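PDB 5BZA: beta-N-acetylhexosaminidase from Thermotoga neapolitana, which probably removes terminal non-reducing N-acetyl-D-hexosamine residues from N-acetyl-beta-D-hexosaminides by hydrolysis. Local coordinates for residues V115-S120 and I159-G164; P177-S182 and V211-V216. One frame throughout, in Å; residues are numbered along the deposited sequence.

Interaction 1: residues V115-S120 and I159-G164. With CD (cadmium ion), chain N.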
# COMPACT_ATOMS: atom_id res chain seq x y z
N VAL B 115 -20.50 -3.73 3.57
CA VAL B 115 -21.63 -3.24 4.35
C VAL B 115 -22.85 -3.24 3.48
O VAL B 115 -22.87 -2.58 2.41
CB VAL B 115 -21.37 -1.82 4.86
CG1 VAL B 115 -22.72 -1.13 5.35
CG2 VAL B 115 -20.30 -1.85 5.92
N LEU B 116 -23.89 -3.98 3.92
CA LEU B 116 -25.13 -4.02 3.17
C LEU B 116 -26.28 -3.28 3.88
O LEU B 116 -27.41 -3.26 3.41
CB LEU B 116 -25.50 -5.47 2.87
CG LEU B 116 -24.51 -6.33 2.07
CD1 LEU B 116 -25.12 -7.69 1.78
CD2 LEU B 116 -24.09 -5.62 0.80
N ASP B 117 -25.94 -2.63 4.99
CA ASP B 117 -26.86 -1.83 5.76
C ASP B 117 -27.36 -0.69 4.89
O ASP B 117 -26.62 -0.17 4.02
CB ASP B 117 -26.18 -1.28 7.00
CG ASP B 117 -25.59 -2.36 7.88
OD1 ASP B 117 -26.24 -3.40 8.13
OD2 ASP B 117 -24.45 -2.14 8.36
N LEU B 118 -28.64 -0.38 5.03
CA LEU B 118 -29.28 0.66 4.25
C LEU B 118 -28.97 2.01 4.81
O LEU B 118 -28.81 2.15 6.02
CB LEU B 118 -30.81 0.47 4.23
CG LEU B 118 -31.30 -0.88 3.73
CD1 LEU B 118 -32.85 -0.96 3.68
CD2 LEU B 118 -30.72 -1.15 2.37
N LEU B 119 -28.91 3.02 3.96
CA LEU B 119 -28.81 4.37 4.46
C LEU B 119 -30.23 4.74 4.95
O LEU B 119 -31.23 4.42 4.29
CB LEU B 119 -28.32 5.33 3.38
CG LEU B 119 -28.17 6.78 3.84
CD1 LEU B 119 -27.17 6.86 5.01
CD2 LEU B 119 -27.77 7.70 2.71
N SER B 120 -30.34 5.34 6.13
CA SER B 120 -31.64 5.83 6.58
C SER B 120 -31.54 7.29 6.99
O SER B 120 -30.71 7.60 7.85
CB SER B 120 -32.18 5.01 7.73
OG SER B 120 -33.56 5.28 7.88
N ILE B 159 -20.41 -10.33 4.58
CA ILE B 159 -21.42 -9.29 4.50
C ILE B 159 -21.94 -8.98 5.91
O ILE B 159 -21.98 -9.82 6.75
CB ILE B 159 -22.56 -9.70 3.53
CG1 ILE B 159 -23.22 -11.02 3.95
CG2 ILE B 159 -22.02 -9.77 2.10
CD1 ILE B 159 -24.32 -11.46 2.99
N LYS B 160 -22.31 -7.73 6.14
CA LYS B 160 -22.69 -7.25 7.47
C LYS B 160 -23.62 -6.05 7.33
O LYS B 160 -23.62 -5.40 6.28
CB LYS B 160 -21.42 -6.88 8.28
CG LYS B 160 -20.64 -5.71 7.69
CD LYS B 160 -19.28 -5.55 8.38
CE LYS B 160 -18.49 -4.42 7.76
NZ LYS B 160 -17.18 -4.24 8.42
N HIS B 161 -24.45 -5.76 8.35
CA HIS B 161 -24.63 -6.61 9.52
C HIS B 161 -26.05 -7.19 9.54
O HIS B 161 -27.03 -6.46 9.71
CB HIS B 161 -24.40 -5.82 10.83
CG HIS B 161 -23.27 -4.83 10.78
ND1 HIS B 161 -23.34 -3.64 10.08
CD2 HIS B 161 -22.06 -4.84 11.39
CE1 HIS B 161 -22.21 -2.97 10.25
NE2 HIS B 161 -21.42 -3.68 11.02
N PHE B 162 -26.14 -8.51 9.41
CA PHE B 162 -27.43 -9.18 9.32
C PHE B 162 -28.28 -8.98 10.59
O PHE B 162 -27.79 -9.25 11.70
CB PHE B 162 -27.19 -10.68 9.06
CG PHE B 162 -28.44 -11.51 9.15
CD1 PHE B 162 -29.25 -11.67 8.04
CD2 PHE B 162 -28.82 -12.07 10.35
CE1 PHE B 162 -30.41 -12.39 8.13
CE2 PHE B 162 -30.02 -12.78 10.45
CZ PHE B 162 -30.79 -12.95 9.34
N PRO B 163 -29.58 -8.63 10.45
CA PRO B 163 -30.35 -8.51 9.21
C PRO B 163 -30.41 -7.07 8.67
O PRO B 163 -31.20 -6.77 7.78
CB PRO B 163 -31.75 -8.98 9.63
CG PRO B 163 -31.87 -8.45 11.08
CD PRO B 163 -30.46 -8.62 11.65
N GLY B 164 -29.62 -6.16 9.22
CA GLY B 164 -29.61 -4.81 8.71
C GLY B 164 -29.60 -3.83 9.85
O GLY B 164 -30.53 -3.83 10.68
CD CD N . -19.62 -3.27 13.01
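Asp-117 and His-161 both carry CG anti to the carbonyl carbon and beside the backbone N (chi1 -57° and -38°), which lays the carboxylate and the imidazole edge to edge with their planes only 2° apart. This His-carboxylate pair sits at the C-terminal mouth of the family 3 TIM barrel, where the Lys-His-Phe-Pro-Gly motif ends strand 156-162 and runs on into the loop, and a cis peptide joins Lys-160 to His-161. ND1 of His-161 donates to the syn lone pair of Asp-117 OD2 at 2.5 Å, in the plane of the ring but along a bent N-H path. The other oxygen, OD1, receives the backbone N of His-161 at 3.0 Å, a straight bond that comes from well out of the carboxylate plane; the N of His-165 is a further donor to OD1. Acting through both oxygens, the carboxylate holds the imidazole in its rotation and the backbone N behind it.

Upstream in both segments, Leu-116 N bonds to Lys-160 O at 2.8 Å, beside a single backbone bridge between Val-115 and Lys-160. Val-115 CG2 rests on CE of the extended Lys-160, whose NZ is held by Phe-112 O and Glu-65. Leu-116 CD1 crosses to Ile-159 CB at 3.7 Å, both side chains packing against helix 192-198. On the His-161 ring, NE2 binds a cadmium ion at 2.7 Å, a site completed by Asp-245.

Interaction 2: residues P177-S182 and V211-V216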
# COMPACT_ATOMS: atom_id res chain seq x y z
N PRO B 177 -28.66 -0.92 20.13
CA PRO B 177 -29.61 -0.11 19.36
C PRO B 177 -30.89 -0.89 19.10
O PRO B 177 -30.94 -2.10 19.32
CB PRO B 177 -28.85 0.18 18.05
CG PRO B 177 -27.40 -0.19 18.34
CD PRO B 177 -27.48 -1.30 19.32
N THR B 178 -31.91 -0.18 18.64
CA THR B 178 -33.19 -0.76 18.32
C THR B 178 -33.65 -0.37 16.92
O THR B 178 -33.55 0.80 16.53
CB THR B 178 -34.23 -0.32 19.38
OG1 THR B 178 -33.98 -1.05 20.59
CG2 THR B 178 -35.65 -0.60 18.91
N VAL B 179 -34.11 -1.34 16.14
CA VAL B 179 -34.74 -1.06 14.84
C VAL B 179 -36.22 -1.47 14.94
O VAL B 179 -36.52 -2.59 15.31
CB VAL B 179 -34.04 -1.80 13.68
CG1 VAL B 179 -34.91 -1.91 12.46
CG2 VAL B 179 -32.70 -1.12 13.35
N ASN B 180 -37.13 -0.55 14.62
CA ASN B 180 -38.56 -0.82 14.93
C ASN B 180 -39.28 -1.47 13.78
O ASN B 180 -40.49 -1.73 13.88
CB ASN B 180 -39.30 0.47 15.24
CG ASN B 180 -38.85 1.09 16.50
OD1 ASN B 180 -38.66 0.41 17.52
ND2 ASN B 180 -38.61 2.39 16.44
N ALA B 181 -38.57 -1.68 12.68
CA ALA B 181 -39.19 -2.23 11.48
C ALA B 181 -39.87 -3.57 11.75
O ALA B 181 -39.34 -4.42 12.47
CB ALA B 181 -38.12 -2.39 10.35
N SER B 182 -41.04 -3.76 11.17
CA SER B 182 -41.69 -5.07 11.16
C SER B 182 -40.92 -6.06 10.27
O SER B 182 -40.21 -5.64 9.34
CB SER B 182 -43.11 -4.94 10.66
OG SER B 182 -43.07 -4.61 9.27
N VAL B 211 -28.10 -5.79 17.32
CA VAL B 211 -29.20 -4.85 17.32
C VAL B 211 -30.47 -5.62 17.65
O VAL B 211 -30.66 -6.75 17.17
CB VAL B 211 -29.35 -4.12 15.96
CG1 VAL B 211 -30.72 -3.40 15.86
CG2 VAL B 211 -28.15 -3.19 15.70
N LYS B 212 -31.31 -5.00 18.46
CA LYS B 212 -32.65 -5.53 18.76
C LYS B 212 -33.72 -5.07 17.77
O LYS B 212 -33.82 -3.87 17.45
CB LYS B 212 -33.05 -5.14 20.18
CG LYS B 212 -34.23 -5.90 20.75
CD LYS B 212 -34.31 -5.69 22.26
CE LYS B 212 -34.02 -4.23 22.68
NZ LYS B 212 -34.19 -4.11 24.19
N TYR B 213 -34.51 -6.04 17.30
CA TYR B 213 -35.65 -5.80 16.42
C TYR B 213 -37.01 -6.13 17.14
O TYR B 213 -37.62 -7.18 16.92
CB TYR B 213 -35.46 -6.64 15.15
CG TYR B 213 -34.15 -6.32 14.48
CD1 TYR B 213 -32.96 -6.91 14.91
CD2 TYR B 213 -34.09 -5.41 13.43
CE1 TYR B 213 -31.73 -6.59 14.30
CE2 TYR B 213 -32.88 -5.10 12.81
CZ TYR B 213 -31.71 -5.69 13.25
OH TYR B 213 -30.52 -5.38 12.64
N PRO B 214 -37.48 -5.21 18.00
CA PRO B 214 -38.62 -5.50 18.89
C PRO B 214 -39.88 -6.03 18.20
O PRO B 214 -40.49 -6.89 18.80
CB PRO B 214 -38.91 -4.14 19.54
CG PRO B 214 -37.63 -3.44 19.51
CD PRO B 214 -36.90 -3.89 18.24
N ALA B 215 -40.22 -5.57 16.99
CA ALA B 215 -41.36 -6.07 16.23
C ALA B 215 -41.17 -7.53 15.86
O ALA B 215 -42.11 -8.15 15.34
CB ALA B 215 -41.58 -5.24 14.97
N VAL B 216 -39.99 -8.10 16.14
CA VAL B 216 -39.67 -9.45 15.69
C VAL B 216 -39.25 -10.41 16.81
O VAL B 216 -39.62 -11.60 16.76
CB VAL B 216 -38.49 -9.43 14.61
CG1 VAL B 216 -38.14 -10.84 14.14
CG2 VAL B 216 -38.80 -8.52 13.41
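Val-211 CG1 sits over one face of the Tyr-213 ring, near its margin, at a height of 3.5 Å, while Val-179 of the other segment approaches obliquely, its CB 3.6 Å from CE2. The side chains of Val-179 and Tyr-213 run alongside each other in the same direction, and CG1 of Val-179, anti to its backbone N (chi1 161°), follows CD2 of the ring. The other methyl, CG2, reaches back to Val-211 CG1 at 3.9 Å, so one valine bridges the aromatic ring and the aliphatic group on its face. Leu-186 and Leu-227, from helices 183-188 and 225-235, also pack against the Tyr-213 side chain.

Two backbone bonds straddle Thr-178: Lys-212 N to Pro-177 O at 3.0 Å and Val-179 N to Lys-212 O at 2.9 Å. Beyond them Pro-214, which has no N-H to give, sets CD against Val-179 O at 3.2 Å, and its CG meets Thr-178 CG2 at 3.5 Å. The chain then turns, Val-216 N bonding to Tyr-213 O, and Ala-215 CB comes up against Ala-181 O. Both bonds of a single bridge running to and from Lys-212 are the pattern of a parallel pairing, here between two loops that follow neighbouring strands of the TIM barrel.

From the N terminus, the chain leaves barrel strand 110-111, passes through 115-120, runs along helix 136-153 and returns on strand 156-162, where interaction 1 closes this beta-alpha-beta crossover. Interaction 2 opens only afterwards: from 177-182 the chain goes through helices 183-188 and 192-198 and strand 205-208 before 211-216 closes the second loop. The two contacts therefore follow in series, neither nesting nor crossing, with centres about 14 Å apart. They meet where Tyr-213 OH lies 2.5 Å from Gly-164 O, a probable hydrogen bond, and packs on Pro-163. Together they join the loop after strand 110-111 to the end of strand 156-162, and the loop after that strand to the one after 205-208.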